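Local coordinates for protein interpain A (PDB 3BB7) that probably cleaves peptide bonds as a C10-family cysteine protease, represented here by its zymogen-form catalytic domain with part of the probable inhibitory propeptide, at residues N73-D78 and T233-M238; Y82-S87 and Y274-L279; L31-L36 and Y293-L298; L251-V256 and A309-V314; E225-A230 and M313-Y318. The protein carries 1 engineered substitution. All coordinates share one frame; numbering follows the deposited sequence.

Contact 1: N73-D78 and T233-M238. Unlike the reference sequence in segment 73-78: Asn73 (reference Ser).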
# COMPACT_ATOMS: atom_id res chain seq x y z
N ASN A 73 -13.76 13.16 -12.19
CA ASN A 73 -14.28 13.80 -10.99
C ASN A 73 -13.18 14.23 -10.03
O ASN A 73 -12.07 13.67 -10.04
CB ASN A 73 -15.32 12.93 -10.31
CG ASN A 73 -14.75 11.66 -9.74
OD1 ASN A 73 -13.67 11.65 -9.13
ND2 ASN A 73 -15.49 10.57 -9.91
N VAL A 74 -13.50 15.24 -9.23
CA VAL A 74 -12.61 15.77 -8.20
C VAL A 74 -13.46 15.83 -6.94
O VAL A 74 -14.48 16.53 -6.89
CB VAL A 74 -12.12 17.18 -8.56
CG1 VAL A 74 -11.27 17.73 -7.45
CG2 VAL A 74 -11.31 17.12 -9.85
N ILE A 75 -13.08 15.04 -5.95
CA ILE A 75 -13.86 14.93 -4.71
C ILE A 75 -12.96 15.40 -3.59
O ILE A 75 -11.84 14.86 -3.40
CB ILE A 75 -14.30 13.47 -4.49
CG1 ILE A 75 -15.21 13.00 -5.63
CG2 ILE A 75 -15.01 13.32 -3.16
CD1 ILE A 75 -15.46 11.50 -5.60
N LYS A 76 -13.45 16.37 -2.82
CA LYS A 76 -12.70 16.98 -1.72
C LYS A 76 -13.44 16.67 -0.42
O LYS A 76 -14.68 16.58 -0.42
CB LYS A 76 -12.60 18.49 -1.93
CG LYS A 76 -11.79 18.87 -3.16
CD LYS A 76 -11.45 20.32 -3.15
CE LYS A 76 -10.77 20.74 -4.42
NZ LYS A 76 -10.30 22.16 -4.40
N PRO A 77 -12.69 16.50 0.69
CA PRO A 77 -13.33 16.18 1.97
C PRO A 77 -14.16 17.37 2.47
O PRO A 77 -13.65 18.50 2.53
CB PRO A 77 -12.14 15.93 2.89
CG PRO A 77 -10.99 16.69 2.27
CD PRO A 77 -11.22 16.57 0.80
N ASP A 78 -15.41 17.11 2.87
CA ASP A 78 -16.29 18.15 3.40
C ASP A 78 -15.90 18.43 4.84
O ASP A 78 -16.06 17.56 5.67
CB ASP A 78 -17.72 17.63 3.33
CG ASP A 78 -18.76 18.65 3.78
OD1 ASP A 78 -19.95 18.42 3.48
OD2 ASP A 78 -18.41 19.66 4.41
N THR A 233 -19.96 3.93 -5.40
CA THR A 233 -19.71 5.09 -6.25
C THR A 233 -18.43 5.79 -5.77
O THR A 233 -17.97 5.57 -4.63
CB THR A 233 -20.83 6.11 -6.20
OG1 THR A 233 -20.89 6.65 -4.88
CG2 THR A 233 -22.19 5.46 -6.56
N ASP A 234 -17.87 6.66 -6.61
CA ASP A 234 -16.65 7.37 -6.23
C ASP A 234 -16.88 8.18 -4.96
O ASP A 234 -16.02 8.21 -4.08
CB ASP A 234 -16.24 8.32 -7.36
CG ASP A 234 -15.87 7.58 -8.62
OD1 ASP A 234 -15.40 6.43 -8.50
OD2 ASP A 234 -16.02 8.17 -9.73
N GLU A 235 -18.03 8.84 -4.86
CA GLU A 235 -18.33 9.64 -3.68
C GLU A 235 -18.44 8.76 -2.43
O GLU A 235 -17.97 9.12 -1.33
CB GLU A 235 -19.60 10.48 -3.89
CG GLU A 235 -19.46 11.49 -5.05
CD GLU A 235 -19.43 10.85 -6.49
OE1 GLU A 235 -19.92 9.71 -6.73
OE2 GLU A 235 -18.91 11.52 -7.43
N GLN A 236 -19.08 7.59 -2.56
CA GLN A 236 -19.22 6.70 -1.41
C GLN A 236 -17.86 6.18 -0.97
O GLN A 236 -17.58 6.11 0.24
CB GLN A 236 -20.12 5.53 -1.79
CG GLN A 236 -21.57 5.94 -1.94
CD GLN A 236 -22.41 4.90 -2.67
OE1 GLN A 236 -21.90 3.90 -3.19
NE2 GLN A 236 -23.70 5.17 -2.77
N TRP A 237 -17.03 5.78 -1.93
CA TRP A 237 -15.70 5.26 -1.62
C TRP A 237 -14.82 6.33 -0.95
O TRP A 237 -14.18 6.06 0.08
CB TRP A 237 -15.06 4.81 -2.93
CG TRP A 237 -13.79 4.06 -2.80
CD1 TRP A 237 -12.53 4.51 -3.14
CD2 TRP A 237 -13.62 2.72 -2.33
NE1 TRP A 237 -11.60 3.53 -2.92
CE2 TRP A 237 -12.24 2.40 -2.44
CE3 TRP A 237 -14.51 1.73 -1.88
CZ2 TRP A 237 -11.72 1.15 -2.09
CZ3 TRP A 237 -13.99 0.49 -1.53
CH2 TRP A 237 -12.61 0.22 -1.64
N MET A 238 -14.82 7.56 -1.47
CA MET A 238 -13.97 8.58 -0.88
C MET A 238 -14.49 8.95 0.49
O MET A 238 -13.71 9.22 1.38
CB MET A 238 -13.87 9.81 -1.77
CG MET A 238 -13.12 9.58 -3.06
SD MET A 238 -11.55 8.72 -2.89
CE MET A 238 -10.60 9.77 -1.79
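The capping-box start of helix 234-246 is where Asp234, Glu235 and Met238 meet Asn73 and Ile75 of the loop that follows helix 49-68. The box itself is reciprocal: Gln236 N donates to Thr233 OG1 (3.1 Å), while Thr233 N donates to Gln236 OE1 (2.9 Å). Ile75 carries the apolar part. Its CG1 stands anti to the carbonyl carbon (chi1 -62°), and CD1 beyond it lies 3.7 Å from Asp234 CB and equally near Asp234 O, with the bent Glu235 side chain beside it. The second branch, CG2, meets Met238 CB at 3.9 Å. Asn73, a serine in the reference sequence, offers ND2 to Asp234 OD2, but the modelled separation is so short and the N-H so bent (125°) that its exact geometry is doubtful. The other carboxylate oxygen has a firmer assignment: Asp234 OD1 forms a salt bridge with Arg229 NH2.

Contact 2: Y82-S87 and Y274-L279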
# COMPACT_ATOMS: atom_id res chain seq x y z
N TYR A 82 -15.88 15.80 8.12
CA TYR A 82 -14.59 15.11 8.39
C TYR A 82 -13.55 16.10 8.83
O TYR A 82 -13.75 17.31 8.69
CB TYR A 82 -14.05 14.50 7.09
CG TYR A 82 -15.07 13.78 6.26
CD1 TYR A 82 -15.62 12.60 6.70
CD2 TYR A 82 -15.46 14.28 5.03
CE1 TYR A 82 -16.56 11.91 5.91
CE2 TYR A 82 -16.37 13.63 4.25
CZ TYR A 82 -16.92 12.46 4.69
OH TYR A 82 -17.84 11.85 3.84
N ALA A 83 -12.39 15.60 9.27
CA ALA A 83 -11.25 16.47 9.44
C ALA A 83 -10.96 17.22 8.15
O ALA A 83 -11.09 16.68 7.03
CB ALA A 83 -10.03 15.67 9.89
N ALA A 84 -10.55 18.47 8.29
CA ALA A 84 -10.22 19.24 7.10
C ALA A 84 -9.12 18.58 6.27
O ALA A 84 -9.14 18.64 5.04
CB ALA A 84 -9.82 20.65 7.46
N GLU A 85 -8.15 17.98 6.96
CA GLU A 85 -7.01 17.29 6.35
C GLU A 85 -6.48 16.36 7.43
O GLU A 85 -6.73 16.59 8.62
CB GLU A 85 -5.94 18.30 5.92
CG GLU A 85 -5.52 19.23 7.06
CD GLU A 85 -4.59 20.33 6.65
OE1 GLU A 85 -4.04 20.26 5.52
OE2 GLU A 85 -4.38 21.26 7.47
N VAL A 86 -5.78 15.30 7.02
CA VAL A 86 -5.11 14.39 7.96
C VAL A 86 -3.69 14.20 7.44
O VAL A 86 -3.48 13.61 6.39
CB VAL A 86 -5.86 13.03 8.07
CG1 VAL A 86 -5.06 12.04 8.92
CG2 VAL A 86 -7.28 13.28 8.65
N SER A 87 -2.70 14.75 8.15
CA SER A 87 -1.34 14.66 7.64
C SER A 87 -0.82 13.23 7.85
O SER A 87 -1.21 12.55 8.79
CB SER A 87 -0.43 15.69 8.31
OG SER A 87 -0.49 15.55 9.70
N TYR A 274 -4.81 12.52 4.05
CA TYR A 274 -5.37 13.19 2.87
C TYR A 274 -5.23 14.67 3.06
O TYR A 274 -5.09 15.15 4.19
CB TYR A 274 -6.83 12.82 2.63
CG TYR A 274 -7.82 13.15 3.74
CD1 TYR A 274 -8.18 12.20 4.69
CD2 TYR A 274 -8.39 14.42 3.84
CE1 TYR A 274 -9.09 12.52 5.69
CE2 TYR A 274 -9.30 14.74 4.83
CZ TYR A 274 -9.66 13.76 5.74
OH TYR A 274 -10.56 14.06 6.73
N ASN A 275 -5.23 15.39 1.94
CA ASN A 275 -5.15 16.85 2.02
C ASN A 275 -6.49 17.49 1.70
O ASN A 275 -7.49 16.80 1.43
CB ASN A 275 -3.96 17.41 1.19
CG ASN A 275 -4.14 17.31 -0.32
OD1 ASN A 275 -5.22 17.01 -0.83
ND2 ASN A 275 -3.04 17.54 -1.06
N LYS A 276 -6.54 18.82 1.77
CA LYS A 276 -7.79 19.54 1.56
C LYS A 276 -8.37 19.37 0.16
O LYS A 276 -9.57 19.48 -0.02
CB LYS A 276 -7.58 21.02 1.86
CG LYS A 276 -7.31 21.26 3.29
CD LYS A 276 -7.21 22.76 3.52
CE LYS A 276 -7.04 23.09 4.98
NZ LYS A 276 -6.70 24.56 5.12
N ALA A 277 -7.51 19.12 -0.83
CA ALA A 277 -7.95 18.91 -2.18
C ALA A 277 -8.29 17.45 -2.48
O ALA A 277 -8.62 17.11 -3.62
CB ALA A 277 -6.87 19.41 -3.11
N GLY A 278 -8.26 16.59 -1.45
CA GLY A 278 -8.72 15.22 -1.59
C GLY A 278 -7.66 14.23 -2.07
O GLY A 278 -7.96 13.04 -2.21
N LEU A 279 -6.43 14.70 -2.36
CA LEU A 279 -5.33 13.72 -2.59
C LEU A 279 -5.05 12.91 -1.33
O LEU A 279 -5.19 13.42 -0.20
CB LEU A 279 -4.04 14.42 -3.04
CG LEU A 279 -4.02 14.88 -4.50
CD1 LEU A 279 -4.98 16.02 -4.73
CD2 LEU A 279 -2.58 15.26 -4.85
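The ring of Tyr274 carries Val86 on one face and receives Ala83 O at its edge, at the end of strand 267-274, where a hairpin turns back into strand 280-283. Val86 N sits 4.1 Å above the ring plane, over the centre, and Val86 CG2 comes down on Tyr274 CE1 at 3.6 Å. In the ring plane, Tyr274 OH donates to Ala83 O (2.7 Å), the donor tilted 29° from the carbonyl plane. The same hydroxyl is hydrogen-bonded to Thr246 OG1, so two partners fix the end of the ring. Tyr274 CG lies between the backbone N and the carbonyl carbon (chi1 60°), on the side where the ring passes under Val86. The backbones form a single antiparallel hydrogen-bonded bridge: Val86 N donates to Tyr274 O and Tyr274 N returns a bond to Val86 O, both 2.9 Å. Phe242, on helix 234-246, also meets the Tyr274 ring. Beyond the bridge comes a type I turn with a G1 bulge: Gly278 N bonds to Asn275 O, Asn275 N to Leu279 O (2.9 Å), and Gly278 has positive phi (88°). Lys276 and Glu85 meet by their carbon chains on the solvent-exposed side, where the ammonium and carboxylate are near without contact; Lys276 CG rests 3.6 Å from Ala84 O.

Contact 3: L31-L36 and Y293-L298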
# COMPACT_ATOMS: atom_id res chain seq x y z
N LEU A 31 -10.16 17.57 -19.68
CA LEU A 31 -11.02 16.65 -18.93
C LEU A 31 -10.40 16.01 -17.70
O LEU A 31 -11.04 15.18 -17.04
CB LEU A 31 -11.52 15.55 -19.87
CG LEU A 31 -12.39 16.04 -21.03
CD1 LEU A 31 -12.57 14.97 -22.11
CD2 LEU A 31 -13.75 16.47 -20.51
N ALA A 32 -9.17 16.40 -17.39
CA ALA A 32 -8.46 15.88 -16.21
C ALA A 32 -7.94 17.02 -15.35
O ALA A 32 -7.53 18.06 -15.87
CB ALA A 32 -7.29 15.02 -16.64
N PRO A 33 -7.90 16.82 -14.02
CA PRO A 33 -7.23 17.83 -13.19
C PRO A 33 -5.74 17.79 -13.48
O PRO A 33 -5.19 16.71 -13.75
CB PRO A 33 -7.49 17.35 -11.76
CG PRO A 33 -7.78 15.90 -11.88
CD PRO A 33 -8.40 15.67 -13.23
N GLU A 34 -5.08 18.95 -13.42
CA GLU A 34 -3.69 19.03 -13.82
C GLU A 34 -2.77 18.25 -12.85
O GLU A 34 -1.98 17.43 -13.27
CB GLU A 34 -3.26 20.48 -13.86
CG GLU A 34 -1.87 20.64 -14.46
CD GLU A 34 -1.42 22.08 -14.61
OE1 GLU A 34 -1.61 22.91 -13.67
OE2 GLU A 34 -0.83 22.36 -15.67
N LEU A 35 -2.85 18.54 -11.57
CA LEU A 35 -1.94 17.86 -10.66
C LEU A 35 -2.52 16.52 -10.23
O LEU A 35 -3.61 16.47 -9.64
CB LEU A 35 -1.64 18.73 -9.44
CG LEU A 35 -0.64 17.95 -8.56
CD1 LEU A 35 0.72 18.54 -8.58
CD2 LEU A 35 -1.15 17.72 -7.17
N LEU A 36 -1.78 15.45 -10.52
CA LEU A 36 -2.22 14.07 -10.20
C LEU A 36 -1.55 13.54 -8.94
O LEU A 36 -2.11 12.69 -8.25
CB LEU A 36 -1.94 13.14 -11.38
CG LEU A 36 -2.53 13.62 -12.72
CD1 LEU A 36 -2.00 12.77 -13.86
CD2 LEU A 36 -4.05 13.51 -12.66
N TYR A 293 1.58 12.42 -1.95
CA TYR A 293 0.12 12.56 -2.06
C TYR A 293 -0.30 12.34 -3.49
O TYR A 293 0.27 12.92 -4.43
CB TYR A 293 -0.29 13.94 -1.59
CG TYR A 293 -0.33 14.11 -0.08
CD1 TYR A 293 -1.55 14.17 0.60
CD2 TYR A 293 0.84 14.16 0.66
CE1 TYR A 293 -1.58 14.36 1.98
CE2 TYR A 293 0.81 14.35 2.06
CZ TYR A 293 -0.40 14.41 2.70
OH TYR A 293 -0.42 14.61 4.07
N TYR A 294 -1.31 11.51 -3.67
CA TYR A 294 -1.74 11.07 -4.99
C TYR A 294 -3.25 11.06 -5.14
O TYR A 294 -3.96 10.80 -4.18
CB TYR A 294 -1.20 9.64 -5.23
CG TYR A 294 0.32 9.65 -5.35
CD1 TYR A 294 0.93 9.89 -6.58
CD2 TYR A 294 1.15 9.44 -4.24
CE1 TYR A 294 2.31 9.96 -6.71
CE2 TYR A 294 2.57 9.48 -4.37
CZ TYR A 294 3.13 9.73 -5.63
OH TYR A 294 4.49 9.82 -5.81
N LYS A 295 -3.73 11.31 -6.34
CA LYS A 295 -5.17 11.20 -6.58
C LYS A 295 -5.64 9.75 -6.70
O LYS A 295 -5.07 8.94 -7.44
CB LYS A 295 -5.53 11.95 -7.87
CG LYS A 295 -5.50 13.48 -7.66
CD LYS A 295 -6.14 14.20 -8.81
CE LYS A 295 -6.45 15.64 -8.42
NZ LYS A 295 -7.79 15.81 -7.79
N ILE A 296 -6.70 9.44 -5.97
CA ILE A 296 -7.43 8.19 -6.19
C ILE A 296 -8.92 8.44 -6.50
O ILE A 296 -9.60 7.54 -7.00
CB ILE A 296 -7.30 7.14 -5.06
CG1 ILE A 296 -7.96 7.67 -3.78
CG2 ILE A 296 -5.82 6.72 -4.88
CD1 ILE A 296 -8.22 6.58 -2.73
N ASP A 297 -9.43 9.63 -6.20
CA ASP A 297 -10.85 9.87 -6.46
C ASP A 297 -11.25 9.58 -7.91
O ASP A 297 -12.28 8.97 -8.18
CB ASP A 297 -11.29 11.29 -6.04
CG ASP A 297 -10.41 12.40 -6.61
OD1 ASP A 297 -9.42 12.15 -7.35
OD2 ASP A 297 -10.72 13.58 -6.31
N LEU A 298 -10.38 9.98 -8.83
CA LEU A 298 -10.66 9.82 -10.26
C LEU A 298 -10.43 8.39 -10.78
O LEU A 298 -10.64 8.14 -11.97
CB LEU A 298 -9.83 10.82 -11.06
CG LEU A 298 -8.39 11.11 -10.67
CD1 LEU A 298 -7.52 9.88 -10.56
CD2 LEU A 298 -7.76 12.11 -11.67
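Lys295 threads its side chain past Leu36, Leu35 and Pro33. CB lies 3.5 Å from Leu36 O, the same carbonyl that accepts the backbone bond from Lys295 N (2.9 Å, 159° at the hydrogen). CG still touches Leu36 O, and CD moves on to Leu35 O at 3.5 Å. CE is wedged closest, 3.2 Å from Leu35 O and 3.7 Å from Pro33 CG. The final torsion of Lys295 then bends the chain (chi4 -88°), placing NZ within a long salt-bridge distance, 4.0 Å, of Asp297 OD2; that oxygen also accepts a hydrogen bond from Ile75 N. Leu298 CD2 closes the apolar end, meeting Pro33 CG at 3.8 Å and Leu36 CD2 at 4.1 Å. Leu36 and Leu298 both also touch Ile58 of helix 49-68. The Lys295-Leu36 bond comes where strand 35-39, in the part assigned to the Spi inhibitor family and probably propeptide, lies antiparallel beside strand 292-294, the seam at which one continuous antiparallel sheet joins it to the catalytic part.

Contact 4: L251-V256 and A309-V314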
# COMPACT_ATOMS: atom_id res chain seq x y z
N LEU A 251 -5.23 2.90 6.13
CA LEU A 251 -5.92 1.85 5.37
C LEU A 251 -4.99 1.00 4.51
O LEU A 251 -4.22 1.55 3.74
CB LEU A 251 -6.99 2.45 4.46
CG LEU A 251 -8.09 3.24 5.19
CD1 LEU A 251 -8.95 3.98 4.20
CD2 LEU A 251 -8.94 2.30 5.99
N ILE A 252 -5.07 -0.32 4.63
CA ILE A 252 -4.39 -1.22 3.72
C ILE A 252 -5.19 -1.20 2.41
O ILE A 252 -6.42 -1.37 2.43
CB ILE A 252 -4.41 -2.64 4.32
CG1 ILE A 252 -3.67 -2.66 5.68
CG2 ILE A 252 -3.83 -3.67 3.33
CD1 ILE A 252 -3.94 -3.91 6.52
N TYR A 253 -4.53 -0.95 1.27
CA TYR A 253 -5.24 -0.72 0.02
C TYR A 253 -4.48 -1.42 -1.11
O TYR A 253 -3.25 -1.42 -1.13
CB TYR A 253 -5.24 0.79 -0.23
CG TYR A 253 -6.25 1.35 -1.24
CD1 TYR A 253 -7.40 2.00 -0.80
CD2 TYR A 253 -6.05 1.21 -2.62
CE1 TYR A 253 -8.30 2.55 -1.69
CE2 TYR A 253 -6.96 1.76 -3.54
CZ TYR A 253 -8.09 2.42 -3.06
OH TYR A 253 -8.98 2.99 -3.97
N GLY A 254 -5.18 -2.02 -2.07
CA GLY A 254 -4.46 -2.64 -3.18
C GLY A 254 -5.34 -3.60 -3.94
O GLY A 254 -6.57 -3.58 -3.82
N GLY A 255 -4.71 -4.46 -4.71
CA GLY A 255 -5.47 -5.41 -5.53
C GLY A 255 -4.57 -6.24 -6.41
O GLY A 255 -3.36 -6.05 -6.42
N VAL A 256 -5.18 -7.16 -7.16
CA VAL A 256 -4.42 -8.08 -8.01
C VAL A 256 -5.13 -8.20 -9.35
O VAL A 256 -6.38 -8.23 -9.40
CB VAL A 256 -4.34 -9.49 -7.36
CG1 VAL A 256 -3.61 -9.45 -6.02
CG2 VAL A 256 -5.73 -10.07 -7.17
N ALA A 309 -10.15 -1.53 -11.73
CA ALA A 309 -10.98 -2.49 -11.03
C ALA A 309 -10.21 -3.09 -9.85
O ALA A 309 -10.80 -3.60 -8.90
CB ALA A 309 -11.42 -3.57 -12.00
N GLU A 310 -8.88 -3.01 -9.91
CA GLU A 310 -8.00 -3.62 -8.89
C GLU A 310 -7.82 -2.71 -7.68
O GLU A 310 -6.69 -2.28 -7.36
CB GLU A 310 -6.66 -4.00 -9.55
CG GLU A 310 -6.86 -4.87 -10.81
CD GLU A 310 -5.61 -5.00 -11.65
OE1 GLU A 310 -4.60 -4.32 -11.36
OE2 GLU A 310 -5.65 -5.80 -12.63
N GLN A 311 -8.93 -2.43 -6.99
CA GLN A 311 -8.90 -1.55 -5.83
C GLN A 311 -9.77 -2.11 -4.72
O GLN A 311 -11.00 -2.09 -4.82
CB GLN A 311 -9.39 -0.14 -6.17
CG GLN A 311 -8.48 0.62 -7.10
CD GLN A 311 -9.04 2.00 -7.39
OE1 GLN A 311 -8.96 2.92 -6.56
NE2 GLN A 311 -9.61 2.16 -8.58
N ASP A 312 -9.10 -2.65 -3.73
CA ASP A 312 -9.71 -3.23 -2.56
C ASP A 312 -9.14 -2.50 -1.36
O ASP A 312 -8.04 -1.92 -1.44
CB ASP A 312 -9.32 -4.71 -2.41
CG ASP A 312 -9.58 -5.52 -3.67
OD1 ASP A 312 -8.72 -6.37 -4.01
OD2 ASP A 312 -10.62 -5.31 -4.32
N MET A 313 -9.85 -2.50 -0.24
CA MET A 313 -9.27 -1.98 0.99
C MET A 313 -9.58 -2.93 2.11
O MET A 313 -10.60 -3.63 2.10
CB MET A 313 -9.72 -0.54 1.30
CG MET A 313 -11.04 -0.38 1.99
SD MET A 313 -11.39 1.25 2.77
CE MET A 313 -11.47 2.29 1.31
N VAL A 314 -8.72 -2.93 3.12
CA VAL A 314 -9.04 -3.61 4.37
C VAL A 314 -9.22 -2.49 5.37
O VAL A 314 -8.26 -1.71 5.61
CB VAL A 314 -7.95 -4.59 4.82
CG1 VAL A 314 -8.34 -5.17 6.16
CG2 VAL A 314 -7.77 -5.68 3.79
O HOH W 1 -6.31 -1.04 7.26
O HOH W 2 -8.06 -6.60 -6.85
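Tyr253 and Met313 fill one side of an antiparallel strand pair, Ile252 and Val314 the other. Gly254 N donates to Asp312 O (2.9 Å), Asp312 N to Gly254 O (2.7 Å) and Val314 N to Ile252 O. The Tyr253 ring spreads over the neighbouring backbone: Asp312 O sits 3.7 Å off its plane, offset toward the rim. Met313 SD fits against Leu251 CD1 at 3.9 Å, with Trp237 and Ile240 of helix 234-246 beyond. Ile252 and Val314 meet CB to CB at 4.1 Å. Gly254 and Gly255 leave their own strand without side chains, and Asp312 CB presses to 3.3 Å from Gly254 O. The buried Tyr253 OH donates in its ring plane to Gln311 OE1 (2.6 Å) and accepts from Trp237 NE1. One water bridges Val256 N and Asp312 OD1, while Asp312 OD2 is hydrogen-bonded to Thr228 OG1. Glu310 OE1 is hydrogen-bonded to His267 NE2, the predicted proton acceptor, consistent with Glu310, in the turn before the strand, orienting that histidine.

Contact 5: E225-A230 and M313-Y318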
# COMPACT_ATOMS: atom_id res chain seq x y z
N GLU A 225 -12.11 -6.05 7.79
CA GLU A 225 -12.94 -6.53 6.68
C GLU A 225 -12.43 -5.97 5.36
O GLU A 225 -11.92 -4.86 5.31
CB GLU A 225 -14.42 -6.17 6.94
CG GLU A 225 -14.63 -4.68 7.02
CD GLU A 225 -16.06 -4.25 6.79
OE1 GLU A 225 -16.40 -3.12 7.18
OE2 GLU A 225 -16.85 -5.05 6.25
N TYR A 226 -12.58 -6.75 4.31
CA TYR A 226 -12.18 -6.34 2.98
C TYR A 226 -13.41 -5.82 2.24
O TYR A 226 -14.49 -6.41 2.34
CB TYR A 226 -11.57 -7.59 2.27
CG TYR A 226 -11.93 -7.82 0.81
CD1 TYR A 226 -12.83 -8.83 0.44
CD2 TYR A 226 -11.36 -7.06 -0.19
CE1 TYR A 226 -13.15 -9.04 -0.88
CE2 TYR A 226 -11.65 -7.27 -1.54
CZ TYR A 226 -12.56 -8.25 -1.87
OH TYR A 226 -12.85 -8.44 -3.20
N ILE A 227 -13.24 -4.71 1.52
CA ILE A 227 -14.30 -4.21 0.61
C ILE A 227 -13.68 -3.88 -0.74
O ILE A 227 -12.47 -3.63 -0.83
CB ILE A 227 -15.03 -3.00 1.22
CG1 ILE A 227 -14.10 -1.79 1.44
CG2 ILE A 227 -15.78 -3.43 2.52
CD1 ILE A 227 -14.86 -0.53 1.85
N THR A 228 -14.49 -3.91 -1.79
CA THR A 228 -13.96 -3.65 -3.12
C THR A 228 -14.63 -2.45 -3.79
O THR A 228 -15.84 -2.23 -3.64
CB THR A 228 -13.99 -4.91 -3.97
OG1 THR A 228 -13.10 -4.75 -5.11
CG2 THR A 228 -15.37 -5.20 -4.45
N ARG A 229 -13.82 -1.65 -4.49
CA ARG A 229 -14.31 -0.36 -4.98
C ARG A 229 -15.45 -0.48 -5.98
O ARG A 229 -16.29 0.40 -6.02
CB ARG A 229 -13.17 0.47 -5.58
CG ARG A 229 -13.61 1.90 -5.81
CD ARG A 229 -12.45 2.76 -6.24
NE ARG A 229 -12.95 4.05 -6.67
CZ ARG A 229 -12.22 5.17 -6.74
NH1 ARG A 229 -10.93 5.17 -6.40
NH2 ARG A 229 -12.80 6.30 -7.14
N ALA A 230 -15.48 -1.56 -6.76
CA ALA A 230 -16.51 -1.71 -7.77
C ALA A 230 -17.92 -1.69 -7.18
O ALA A 230 -18.87 -1.39 -7.89
CB ALA A 230 -16.30 -2.98 -8.56
N MET A 313 -9.85 -2.50 -0.24
CA MET A 313 -9.27 -1.98 0.99
C MET A 313 -9.58 -2.93 2.11
O MET A 313 -10.60 -3.63 2.10
CB MET A 313 -9.72 -0.54 1.30
CG MET A 313 -11.04 -0.38 1.99
SD MET A 313 -11.39 1.25 2.77
CE MET A 313 -11.47 2.29 1.31
N VAL A 314 -8.72 -2.93 3.12
CA VAL A 314 -9.04 -3.61 4.37
C VAL A 314 -9.22 -2.49 5.37
O VAL A 314 -8.26 -1.71 5.61
CB VAL A 314 -7.95 -4.59 4.82
CG1 VAL A 314 -8.34 -5.17 6.16
CG2 VAL A 314 -7.77 -5.68 3.79
N ARG A 315 -10.43 -2.39 5.92
CA ARG A 315 -10.72 -1.43 6.96
C ARG A 315 -11.01 -2.20 8.25
O ARG A 315 -11.09 -3.44 8.24
CB ARG A 315 -11.86 -0.50 6.54
CG ARG A 315 -13.21 -1.15 6.43
CD ARG A 315 -14.27 -0.14 5.97
NE ARG A 315 -15.50 -0.87 5.69
CZ ARG A 315 -16.66 -0.30 5.39
NH1 ARG A 315 -16.75 1.03 5.36
NH2 ARG A 315 -17.71 -1.07 5.11
N GLY A 316 -11.14 -1.49 9.38
CA GLY A 316 -11.44 -2.14 10.65
C GLY A 316 -10.21 -2.59 11.41
O GLY A 316 -10.32 -3.37 12.34
N VAL A 317 -9.03 -2.11 11.02
CA VAL A 317 -7.78 -2.45 11.69
C VAL A 317 -7.39 -1.26 12.57
O VAL A 317 -7.06 -0.16 12.08
CB VAL A 317 -6.67 -2.78 10.68
CG1 VAL A 317 -5.36 -3.10 11.41
CG2 VAL A 317 -7.09 -3.99 9.80
N TYR A 318 -7.41 -1.50 13.88
CA TYR A 318 -7.07 -0.49 14.87
C TYR A 318 -7.05 -1.22 16.19
O TYR A 318 -7.43 -2.39 16.28
CB TYR A 318 -8.11 0.67 14.91
CG TYR A 318 -9.55 0.26 14.65
CD1 TYR A 318 -10.25 -0.53 15.56
CD2 TYR A 318 -10.19 0.64 13.47
CE1 TYR A 318 -11.57 -0.92 15.30
CE2 TYR A 318 -11.53 0.29 13.22
CZ TYR A 318 -12.19 -0.51 14.14
OH TYR A 318 -13.47 -0.90 13.88
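Strand 225-228 is an outermost strand of the antiparallel sheet, and Ile227 of this strand packs hard against Met313. Their side chains run side by side, pointing the same way, with Ile227 CG1 only 3.4 Å from Met313 CG, tighter than normal carbon contact. The pair is buried: helix 234-246 lies over it, Trp237 and Ile240 touching both residues. Ile227 CG1 occupies the position between the backbone N and the carbonyl carbon (chi1 63°), which turns it to Met313. The backbones are also hydrogen-bonded: Ile227 and Met313 exchange two bonds, N to O in each direction, at 2.9 Å, and Glu225 and Arg315 make a second such pair. At the Glu225-Arg315 end of the strand pair the packing gives way to partly exposed polar groups. Here Glu225 OE1 forms a salt bridge with Arg315 NE at 2.8 Å, though as a hydrogen bond it is weak, the angle at hydrogen being 126°; carboxylate and guanidinium planes lie 22° apart. On the other face Tyr226 packs on Met208 and Ala212 of helix 208-218. Between tight and loose zones stands Ile227 CD1, 3.9 Å above the guanidinium plane of Arg315 and over its centre.

Read from the N terminus, contact 3 opens first at 31-36 and does not close until 293-298, so contacts 1 and 2 nest within its loop. Contacts 1 and 2 cross: the chain leaves 73-78 and 82-87 before returning at 233-238 and then 274-279. Contact 5 opens at 225-230 and crosses contacts 1, 2 and 3; contact 4 opens at 251-256, after contact 1 has closed, and crosses contacts 2 and 3. Contacts 4 and 5 end on the same strand, 312-315, sharing Met313 and Val314. Together they tie the probable propeptide and its following loop to the catalytic sheet and to helix 234-246, with Arg229 bridging contacts 1, 3 and 4.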